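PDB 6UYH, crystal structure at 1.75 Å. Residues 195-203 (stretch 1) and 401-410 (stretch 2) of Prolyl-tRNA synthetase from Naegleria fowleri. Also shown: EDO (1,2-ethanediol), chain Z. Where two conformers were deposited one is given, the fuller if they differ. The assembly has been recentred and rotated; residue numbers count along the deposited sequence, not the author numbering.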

# COMPACT_ATOMS: atom_id res chain seq x y z
N TYR A 195 15.64 -6.63 9.59
CA TYR A 195 16.16 -7.97 9.35
C TYR A 195 16.28 -8.76 10.65
O TYR A 195 15.82 -9.90 10.74
CB TYR A 195 17.50 -7.88 8.63
CG TYR A 195 17.34 -7.76 7.14
CD1 TYR A 195 17.54 -6.55 6.49
CD2 TYR A 195 16.96 -8.87 6.39
CE1 TYR A 195 17.40 -6.45 5.11
CE2 TYR A 195 16.80 -8.78 5.02
CZ TYR A 195 17.03 -7.57 4.38
OH TYR A 195 16.86 -7.51 3.01
N GLU A 196 16.87 -8.15 11.69
CA GLU A 196 17.20 -8.94 12.88
C GLU A 196 15.99 -9.12 13.79
O GLU A 196 15.72 -10.24 14.25
CB GLU A 196 18.37 -8.29 13.62
CG GLU A 196 19.68 -8.34 12.78
CD GLU A 196 20.95 -8.31 13.59
OE1 GLU A 196 20.89 -8.21 14.83
OE2 GLU A 196 22.03 -8.39 12.96
N GLU A 197 15.23 -8.05 14.05
CA GLU A 197 14.14 -8.13 15.02
C GLU A 197 12.85 -8.70 14.43
O GLU A 197 12.08 -9.34 15.16
CB GLU A 197 13.87 -6.76 15.64
CG GLU A 197 15.02 -6.24 16.50
CD GLU A 197 14.81 -4.81 17.00
OE1 GLU A 197 15.83 -4.16 17.33
OE2 GLU A 197 13.65 -4.32 17.06
N LEU A 198 12.59 -8.51 13.14
CA LEU A 198 11.40 -9.07 12.51
C LEU A 198 11.68 -10.39 11.80
O LEU A 198 10.91 -11.35 11.96
CB LEU A 198 10.80 -8.08 11.51
CG LEU A 198 10.16 -6.82 12.10
CD1 LEU A 198 9.53 -5.98 10.99
CD2 LEU A 198 9.13 -7.20 13.14
N LEU A 199 12.74 -10.45 11.00
CA LEU A 199 13.02 -11.59 10.13
C LEU A 199 14.04 -12.57 10.70
O LEU A 199 14.28 -13.61 10.07
CB LEU A 199 13.49 -11.10 8.76
CG LEU A 199 12.56 -10.06 8.10
CD1 LEU A 199 13.10 -9.59 6.76
CD2 LEU A 199 11.13 -10.60 7.95
N ALA A 200 14.65 -12.25 11.84
CA ALA A 200 15.69 -13.07 12.47
C ALA A 200 16.85 -13.36 11.52
O ALA A 200 17.44 -14.44 11.54
CB ALA A 200 15.10 -14.38 13.03
N VAL A 201 17.19 -12.39 10.69
CA VAL A 201 18.30 -12.50 9.73
C VAL A 201 19.42 -11.57 10.18
O VAL A 201 19.19 -10.37 10.33
CB VAL A 201 17.86 -12.16 8.30
CG1 VAL A 201 19.10 -12.04 7.40
CG2 VAL A 201 16.89 -13.21 7.75
N PRO A 202 20.64 -12.07 10.36
CA PRO A 202 21.74 -11.18 10.78
C PRO A 202 22.28 -10.39 9.60
O PRO A 202 22.22 -10.82 8.45
CB PRO A 202 22.79 -12.16 11.31
CG PRO A 202 22.59 -13.39 10.47
CD PRO A 202 21.08 -13.47 10.25
N VAL A 203 22.82 -9.20 9.90
CA VAL A 203 23.30 -8.30 8.86
C VAL A 203 24.70 -7.82 9.21
O VAL A 203 25.14 -7.89 10.36
CB VAL A 203 22.39 -7.06 8.64
CG1 VAL A 203 20.95 -7.46 8.35
CG2 VAL A 203 22.47 -6.11 9.81
N ILE A 401 12.13 -18.80 20.23
CA ILE A 401 12.27 -19.28 18.86
C ILE A 401 12.93 -18.21 18.00
O ILE A 401 13.86 -18.49 17.23
CB ILE A 401 10.91 -19.71 18.30
CG1 ILE A 401 10.42 -20.99 18.98
CG2 ILE A 401 10.98 -19.91 16.79
CD1 ILE A 401 9.01 -21.39 18.58
N HIS A 402 12.45 -16.97 18.11
CA HIS A 402 13.07 -15.89 17.34
C HIS A 402 14.56 -15.78 17.64
O HIS A 402 15.39 -15.70 16.72
CB HIS A 402 12.38 -14.55 17.64
CG HIS A 402 13.14 -13.38 17.09
ND1 HIS A 402 12.84 -12.82 15.87
CD2 HIS A 402 14.23 -12.73 17.56
CE1 HIS A 402 13.70 -11.84 15.63
NE2 HIS A 402 14.55 -11.77 16.63
N ASP A 403 14.92 -15.74 18.92
CA ASP A 403 16.32 -15.60 19.29
C ASP A 403 17.16 -16.75 18.74
O ASP A 403 18.28 -16.52 18.25
CB ASP A 403 16.46 -15.51 20.81
CG ASP A 403 15.82 -14.25 21.38
OD1 ASP A 403 15.48 -13.34 20.60
OD2 ASP A 403 15.66 -14.17 22.62
N SER A 404 16.65 -17.98 18.81
CA SER A 404 17.41 -19.13 18.34
C SER A 404 17.63 -19.06 16.83
O SER A 404 18.73 -19.37 16.34
CB SER A 404 16.68 -20.43 18.70
OG SER A 404 16.58 -20.62 20.10
N MET A 405 16.59 -18.68 16.08
CA MET A 405 16.71 -18.55 14.63
C MET A 405 17.76 -17.52 14.26
O MET A 405 18.59 -17.76 13.38
CB MET A 405 15.34 -18.18 14.03
CG MET A 405 14.31 -19.31 14.13
SD MET A 405 12.67 -18.82 13.56
CE MET A 405 13.01 -18.36 11.86
N LEU A 406 17.74 -16.37 14.94
CA LEU A 406 18.72 -15.32 14.65
C LEU A 406 20.13 -15.75 15.07
O LEU A 406 21.10 -15.53 14.34
CB LEU A 406 18.31 -14.02 15.34
CG LEU A 406 19.30 -12.86 15.27
CD1 LEU A 406 19.51 -12.47 13.83
CD2 LEU A 406 18.78 -11.66 16.10
N ASN A 407 20.24 -16.37 16.24
CA ASN A 407 21.55 -16.79 16.73
C ASN A 407 22.17 -17.86 15.85
O ASN A 407 23.37 -17.83 15.58
CB ASN A 407 21.43 -17.29 18.17
CG ASN A 407 21.17 -16.17 19.16
OD1 ASN A 407 21.51 -15.02 18.90
ND2 ASN A 407 20.59 -16.51 20.31
N LYS A 408 21.36 -18.83 15.40
CA LYS A 408 21.86 -19.87 14.52
C LYS A 408 22.37 -19.29 13.21
O LYS A 408 23.45 -19.65 12.73
CB LYS A 408 20.76 -20.90 14.25
CG LYS A 408 21.15 -22.02 13.29
CD LYS A 408 19.98 -22.99 13.06
CE LYS A 408 20.41 -24.17 12.17
NZ LYS A 408 19.32 -25.12 11.83
N ALA A 409 21.62 -18.36 12.63
CA ALA A 409 22.03 -17.77 11.36
C ALA A 409 23.27 -16.90 11.54
O ALA A 409 24.15 -16.89 10.67
CB ALA A 409 20.88 -16.96 10.77
N ARG A 410 23.38 -16.19 12.67
CA ARG A 410 24.56 -15.36 12.87
C ARG A 410 25.80 -16.22 13.07
O ARG A 410 26.88 -15.88 12.58
CB ARG A 410 24.38 -14.41 14.05
CG ARG A 410 25.35 -13.21 13.98
CD ARG A 410 25.43 -12.43 15.29
NE ARG A 410 24.12 -12.03 15.80
CZ ARG A 410 23.40 -11.02 15.32
NH1 ARG A 410 23.85 -10.29 14.30
NH2 ARG A 410 22.23 -10.73 15.87
C1 EDO Z . 19.96 -21.07 21.64
O1 EDO Z . 18.97 -21.58 20.74
C2 EDO Z . 20.48 -19.74 21.11
O2 EDO Z . 19.60 -18.69 21.50
O HOH W 1 10.30 -12.86 14.41
O HOH W 2 26.24 -10.21 12.41

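The contact joins the last part of a helix and the turn that follows it, in stretch 1, to one side of a continuous helix, in stretch 2. Partners more than two hundred residues apart in sequence bury 462 Å² between them, and a small side chain, that of Ala200, sits where the backbones run closest.

The closest approach of the two backbones is at Ala200, whose CA lies 4.4 Å from the CA of Leu406. As the first helix breaks down, Val201 N donates to Tyr195 O at 2.8 Å, a wider span than the usual helical turn, and Ala200 adopts positive phi. A single methyl suits so tight a place. It sits in a hollow lined by three residues of the facing helix: Ala200 CB is 3.9 Å from Met405 CB, 4.0 Å from Leu406 CB, and 4.2 Å from the centroid of the His402 ring, in an off-centre CH-pi contact. The turn also brings its carbonyl against the helix, so that Ala200 O meets Leu406 CA at 3.5 Å in a CA-H...O contact.

Pro202 supplies the next bump. Its CB points toward the helix, and its compact ring packs over Ala409, with Pro202 CD 3.5 Å from Ala409 CB; the short alanine side chain lets the ring come in this close. Leu406, with chi1 t and chi2 p, reaches along the turn to place CD1 4.0 Å from Pro202 CD, while its other methyl, CD2, lies 3.8 Å from Glu196 O. One branched side chain thus touches both the helix, at Glu196, and the loop, at Pro202.

Arg410 closes one end of the contact. Its side chain starts sideways but its end comes nearer, laying one face of the guanidinium over Pro202, with Pro202 CB 3.7 Å from Arg410 NH1. Glu196 meets the edge in a two-pronged salt bridge: Arg410 NH2 donates to Glu196 OE1 and Arg410 NH1 to Glu196 OE2, each at 3.0 Å and nearly straight. The planar carboxylate and guanidinium suit this paired geometry. Glu196 OE2 also accepts from Val203 N at 3.3 Å, tying the loop back to the helix it has left.

Toward the other end, the flat His402 ring fits beside the carbonyls of Glu196 and Glu197. Its CE1 lies 2.9 Å from Glu196 O, near the ring plane, and 3.0 Å from Glu197 O. A water links the two stretches here, 2.9 Å from both Leu198 O, to which it donates, and His402 ND1.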